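Local coordinates for protein phosphatidylinositol-specific phospholipase C (Listeria monocytogenes, PDB 2PLC) that belongs to the bacterial phosphatidylinositol-specific phospholipases C, whose X domain falls among the TIM-barrel folds, at residues P178-P189 with N210-S221. Residues are numbered along the deposited sequence; the frame is centred on the assembly and turned at random.
Sequences PNQVIQDDYNGP and NKLFLNHISATS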
loop_
_atom_site.group_PDB
_atom_site.type_symbol
_atom_site.label_atom_id
_atom_site.label_comp_id
_atom_site.label_asym_id
_atom_site.label_seq_id
_atom_site.Cartn_x
_atom_site.Cartn_y
_atom_site.Cartn_z
ATOM N N PRO A 178 -13.967 -7.039 -6.108
ATOM C CA PRO A 178 -15.196 -6.252 -5.951
ATOM C C PRO A 178 -15.309 -5.453 -4.657
ATOM O O PRO A 178 -16.034 -4.458 -4.607
ATOM C CB PRO A 178 -16.286 -7.315 -6.039
ATOM C CG PRO A 178 -15.700 -8.301 -6.977
ATOM C CD PRO A 178 -14.297 -8.433 -6.452
ATOM N N ASN A 179 -14.602 -5.893 -3.617
ATOM C CA ASN A 179 -14.630 -5.220 -2.315
ATOM C C ASN A 179 -13.671 -4.029 -2.209
ATOM O O ASN A 179 -13.513 -3.436 -1.135
ATOM C CB ASN A 179 -14.336 -6.229 -1.195
ATOM C CG ASN A 179 -12.983 -6.912 -1.355
ATOM O OD1 ASN A 179 -12.343 -6.820 -2.401
ATOM N ND2 ASN A 179 -12.544 -7.604 -0.309
ATOM N N GLN A 180 -13.039 -3.685 -3.326
ATOM C CA GLN A 180 -12.090 -2.581 -3.375
ATOM C C GLN A 180 -12.512 -1.505 -4.364
ATOM O O GLN A 180 -13.103 -1.799 -5.395
ATOM C CB GLN A 180 -10.719 -3.100 -3.795
ATOM C CG GLN A 180 -10.000 -3.921 -2.750
ATOM C CD GLN A 180 -9.010 -4.887 -3.364
ATOM O OE1 GLN A 180 -9.019 -6.077 -3.053
ATOM N NE2 GLN A 180 -8.165 -4.388 -4.256
ATOM N N VAL A 181 -12.212 -0.254 -4.035
ATOM C CA VAL A 181 -12.511 0.869 -4.916
ATOM C C VAL A 181 -11.161 1.526 -5.183
ATOM O O VAL A 181 -10.510 2.014 -4.255
ATOM C CB VAL A 181 -13.465 1.879 -4.256
ATOM C CG1 VAL A 181 -13.723 3.045 -5.197
ATOM C CG2 VAL A 181 -14.776 1.200 -3.901
ATOM N N ILE A 182 -10.740 1.526 -6.446
ATOM C CA ILE A 182 -9.440 2.083 -6.814
ATOM C C ILE A 182 -9.429 3.359 -7.666
ATOM O O ILE A 182 -10.057 3.429 -8.724
ATOM C CB ILE A 182 -8.566 1.007 -7.521
ATOM C CG1 ILE A 182 -8.460 -0.240 -6.639
ATOM C CG2 ILE A 182 -7.163 1.554 -7.815
ATOM C CD1 ILE A 182 -7.737 -1.387 -7.285
ATOM N N GLN A 183 -8.724 4.371 -7.174
ATOM C CA GLN A 183 -8.561 5.621 -7.902
ATOM C C GLN A 183 -7.081 5.625 -8.274
ATOM O O GLN A 183 -6.213 5.773 -7.412
ATOM C CB GLN A 183 -8.908 6.835 -7.033
ATOM C CG GLN A 183 -8.808 8.185 -7.761
ATOM C CD GLN A 183 -7.397 8.762 -7.781
ATOM O OE1 GLN A 183 -6.914 9.274 -6.775
ATOM N NE2 GLN A 183 -6.737 8.689 -8.933
ATOM N N ASP A 184 -6.801 5.401 -9.552
ATOM C CA ASP A 184 -5.432 5.360 -10.031
ATOM C C ASP A 184 -5.278 6.083 -11.361
ATOM O O ASP A 184 -4.800 5.512 -12.344
ATOM C CB ASP A 184 -4.967 3.908 -10.154
ATOM C CG ASP A 184 -3.466 3.784 -10.359
ATOM O OD1 ASP A 184 -2.723 4.729 -10.028
ATOM O OD2 ASP A 184 -3.030 2.723 -10.844
ATOM N N ASP A 185 -5.707 7.339 -11.393
ATOM C CA ASP A 185 -5.582 8.158 -12.593
ATOM C C ASP A 185 -4.166 8.751 -12.561
ATOM O O ASP A 185 -3.947 9.877 -12.090
ATOM C CB ASP A 185 -6.643 9.262 -12.582
ATOM C CG ASP A 185 -6.531 10.193 -13.774
ATOM O OD1 ASP A 185 -6.122 9.741 -14.864
ATOM O OD2 ASP A 185 -6.851 11.389 -13.620
ATOM N N TYR A 186 -3.203 7.973 -13.044
ATOM C CA TYR A 186 -1.803 8.393 -13.042
ATOM C C TYR A 186 -1.323 9.042 -14.342
ATOM O O TYR A 186 -0.377 9.833 -14.326
ATOM C CB TYR A 186 -0.903 7.190 -12.739
ATOM C CG TYR A 186 -0.926 6.150 -13.834
ATOM C CD1 TYR A 186 -1.910 5.160 -13.864
ATOM C CD2 TYR A 186 0.005 6.186 -14.874
ATOM C CE1 TYR A 186 -1.968 4.231 -14.908
ATOM C CE2 TYR A 186 -0.045 5.263 -15.924
ATOM C CZ TYR A 186 -1.034 4.289 -15.936
ATOM O OH TYR A 186 -1.089 3.389 -16.978
ATOM N N ASN A 187 -1.974 8.704 -15.454
ATOM C CA ASN A 187 -1.581 9.204 -16.774
ATOM C C ASN A 187 -1.740 10.703 -17.056
ATOM O O ASN A 187 -2.715 11.140 -17.664
ATOM C CB ASN A 187 -2.266 8.381 -17.871
ATOM C CG ASN A 187 -1.497 8.391 -19.181
ATOM O OD1 ASN A 187 -0.307 8.712 -19.221
ATOM N ND2 ASN A 187 -2.175 8.025 -20.262
ATOM N N GLY A 188 -0.743 11.467 -16.618
ATOM C CA GLY A 188 -0.697 12.904 -16.823
ATOM C C GLY A 188 -1.914 13.773 -16.566
ATOM O O GLY A 188 -2.268 14.575 -17.428
ATOM N N PRO A 189 -2.585 13.650 -15.411
ATOM C CA PRO A 189 -3.751 14.502 -15.175
ATOM C C PRO A 189 -3.282 15.878 -14.706
ATOM O O PRO A 189 -2.145 16.023 -14.264
ATOM C CB PRO A 189 -4.465 13.769 -14.044
ATOM C CG PRO A 189 -3.325 13.238 -13.246
ATOM C CD PRO A 189 -2.406 12.688 -14.306
ATOM N N ASN A 210 -17.788 -0.995 4.081
ATOM C CA ASN A 210 -17.654 -2.393 3.694
ATOM C C ASN A 210 -16.726 -2.581 2.493
ATOM O O ASN A 210 -16.657 -3.672 1.924
ATOM C CB ASN A 210 -19.036 -2.977 3.384
ATOM C CG ASN A 210 -19.693 -2.328 2.172
ATOM O OD1 ASN A 210 -20.337 -3.007 1.372
ATOM N ND2 ASN A 210 -19.527 -1.013 2.028
ATOM N N LYS A 211 -16.015 -1.520 2.114
ATOM C CA LYS A 211 -15.098 -1.573 0.979
ATOM C C LYS A 211 -13.769 -0.892 1.250
ATOM O O LYS A 211 -13.688 0.042 2.046
ATOM C CB LYS A 211 -15.738 -0.944 -0.262
ATOM C CG LYS A 211 -16.666 -1.871 -1.020
ATOM C CD LYS A 211 -17.258 -1.177 -2.229
ATOM C CE LYS A 211 -17.866 -2.173 -3.204
ATOM N NZ LYS A 211 -18.977 -2.971 -2.617
ATOM N N LEU A 212 -12.721 -1.391 0.602
ATOM C CA LEU A 212 -11.389 -0.815 0.745
ATOM C C LEU A 212 -11.165 0.187 -0.377
ATOM O O LEU A 212 -11.363 -0.137 -1.546
ATOM C CB LEU A 212 -10.308 -1.895 0.674
ATOM C CG LEU A 212 -9.880 -2.568 1.975
ATOM C CD1 LEU A 212 -8.824 -3.608 1.670
ATOM C CD2 LEU A 212 -9.337 -1.530 2.943
ATOM N N PHE A 213 -10.797 1.411 -0.009
ATOM C CA PHE A 213 -10.536 2.462 -0.985
ATOM C C PHE A 213 -9.039 2.730 -1.119
ATOM O O PHE A 213 -8.375 3.082 -0.140
ATOM C CB PHE A 213 -11.247 3.756 -0.587
ATOM C CG PHE A 213 -12.726 3.754 -0.868
ATOM C CD1 PHE A 213 -13.600 3.021 -0.073
ATOM C CD2 PHE A 213 -13.245 4.501 -1.920
ATOM C CE1 PHE A 213 -14.972 3.032 -0.323
ATOM C CE2 PHE A 213 -14.613 4.519 -2.177
ATOM C CZ PHE A 213 -15.476 3.784 -1.377
ATOM N N LEU A 214 -8.507 2.498 -2.318
ATOM C CA LEU A 214 -7.098 2.743 -2.608
ATOM C C LEU A 214 -7.075 4.063 -3.377
ATOM O O LEU A 214 -7.350 4.107 -4.571
ATOM C CB LEU A 214 -6.508 1.605 -3.453
ATOM C CG LEU A 214 -6.240 0.218 -2.845
ATOM C CD1 LEU A 214 -5.193 0.322 -1.772
ATOM C CD2 LEU A 214 -7.498 -0.412 -2.282
ATOM N N ASN A 215 -6.775 5.140 -2.665
ATOM C CA ASN A 215 -6.756 6.484 -3.232
ATOM C C ASN A 215 -5.336 6.967 -3.582
ATOM O O ASN A 215 -4.602 7.435 -2.716
ATOM C CB ASN A 215 -7.405 7.426 -2.208
ATOM C CG ASN A 215 -7.925 8.711 -2.817
ATOM O OD1 ASN A 215 -7.722 8.997 -4.000
ATOM N ND2 ASN A 215 -8.613 9.498 -2.002
ATOM N N HIS A 216 -4.960 6.864 -4.855
ATOM C CA HIS A 216 -3.637 7.296 -5.302
ATOM C C HIS A 216 -3.460 8.800 -5.454
ATOM O O HIS A 216 -4.134 9.439 -6.263
ATOM C CB HIS A 216 -3.267 6.629 -6.627
ATOM C CG HIS A 216 -2.947 5.174 -6.497
ATOM N ND1 HIS A 216 -3.909 4.192 -6.572
ATOM C CD2 HIS A 216 -1.775 4.536 -6.265
ATOM C CE1 HIS A 216 -3.343 3.012 -6.391
ATOM N NE2 HIS A 216 -2.049 3.193 -6.202
ATOM N N ILE A 217 -2.546 9.359 -4.673
ATOM C CA ILE A 217 -2.225 10.777 -4.748
ATOM C C ILE A 217 -1.171 10.929 -5.870
ATOM O O ILE A 217 -1.058 11.979 -6.506
ATOM C CB ILE A 217 -1.598 11.279 -3.419
ATOM C CG1 ILE A 217 -2.444 10.848 -2.217
ATOM C CG2 ILE A 217 -1.403 12.782 -3.451
ATOM C CD1 ILE A 217 -3.794 11.464 -2.156
ATOM N N SER A 218 -0.432 9.847 -6.127
ATOM C CA SER A 218 0.627 9.802 -7.135
ATOM C C SER A 218 0.202 9.916 -8.604
ATOM O O SER A 218 -0.911 9.545 -8.978
ATOM C CB SER A 218 1.441 8.521 -6.946
ATOM O OG SER A 218 0.588 7.388 -6.876
ATOM N N ALA A 219 1.126 10.393 -9.435
ATOM C CA ALA A 219 0.896 10.556 -10.868
ATOM C C ALA A 219 2.217 10.820 -11.601
ATOM O O ALA A 219 3.228 11.140 -10.975
ATOM C CB ALA A 219 -0.070 11.693 -11.113
ATOM N N THR A 220 2.206 10.658 -12.924
ATOM C CA THR A 220 3.387 10.900 -13.756
ATOM C C THR A 220 2.926 11.622 -14.999
ATOM O O THR A 220 1.757 11.546 -15.370
ATOM C CB THR A 220 4.055 9.618 -14.284
ATOM O OG1 THR A 220 3.701 8.497 -13.469
ATOM C CG2 THR A 220 5.558 9.788 -14.283
ATOM N N SER A 221 3.877 12.255 -15.676
ATOM C CA SER A 221 3.616 12.997 -16.897
ATOM C C SER A 221 4.942 13.134 -17.629
ATOM O O SER A 221 6.013 12.982 -17.024
ATOM C CB SER A 221 3.058 14.380 -16.558
ATOM O OG SER A 221 2.935 15.181 -17.714
HETATM O O HOH W 1 -2.746 7.395 -9.850
HETATM O O HOH W 2 -0.062 6.175 -9.258
#
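Val181 lies over one face of the Phe213 ring in a CH-pi contact, its CB 3.7 Å from the ring centroid, while Val181 CG1 presses on Phe213 CE2 at 3.5 Å. With CG1 anti to the backbone N (chi1 179°), both methyls of the valine reach ring carbons. Beneath this pair the backbones of strands 180-183 and 212-216 run parallel, joined by alternating bonds such as Leu214 N to Val181 O (2.8 Å) and Gln183 N to Leu214 O. Gln180 and Ile182 share the other face with Leu212 and Leu214, lying beside them, though more loosely, with Ile182 CG1 4.2 Å from Leu214 CB. At the C-terminal end, Gln183 O accepts two bonds from His216. The backbone N lies in the carbonyl plane, whereas His216 ND1, 2.9 Å from Gln183 O, approaches from above that plane; this ND1 bond, with Gln183 O near the ring plane, limits rotation of the imidazole. Asp184 OD1 sits over a face of that ring, 3.6 Å from His216 CG. Helix 191-207 connects the two strands, a right-handed beta-alpha-beta crossover, and packs against the face that carries Phe213 and Gln183; strand 253-257 pairs with the far edge of 212-216. Beyond His216 the two segments part, and two waters lie between them, both hydrogen-bonded to Asp184 OD1; one also reaches Ser218 O, the other Ser218 OG. The loops rejoin on the more exposed side, where Thr220 N meets Tyr186 O at 3.1 Å and Pro189 CD rests against Ala219 CB.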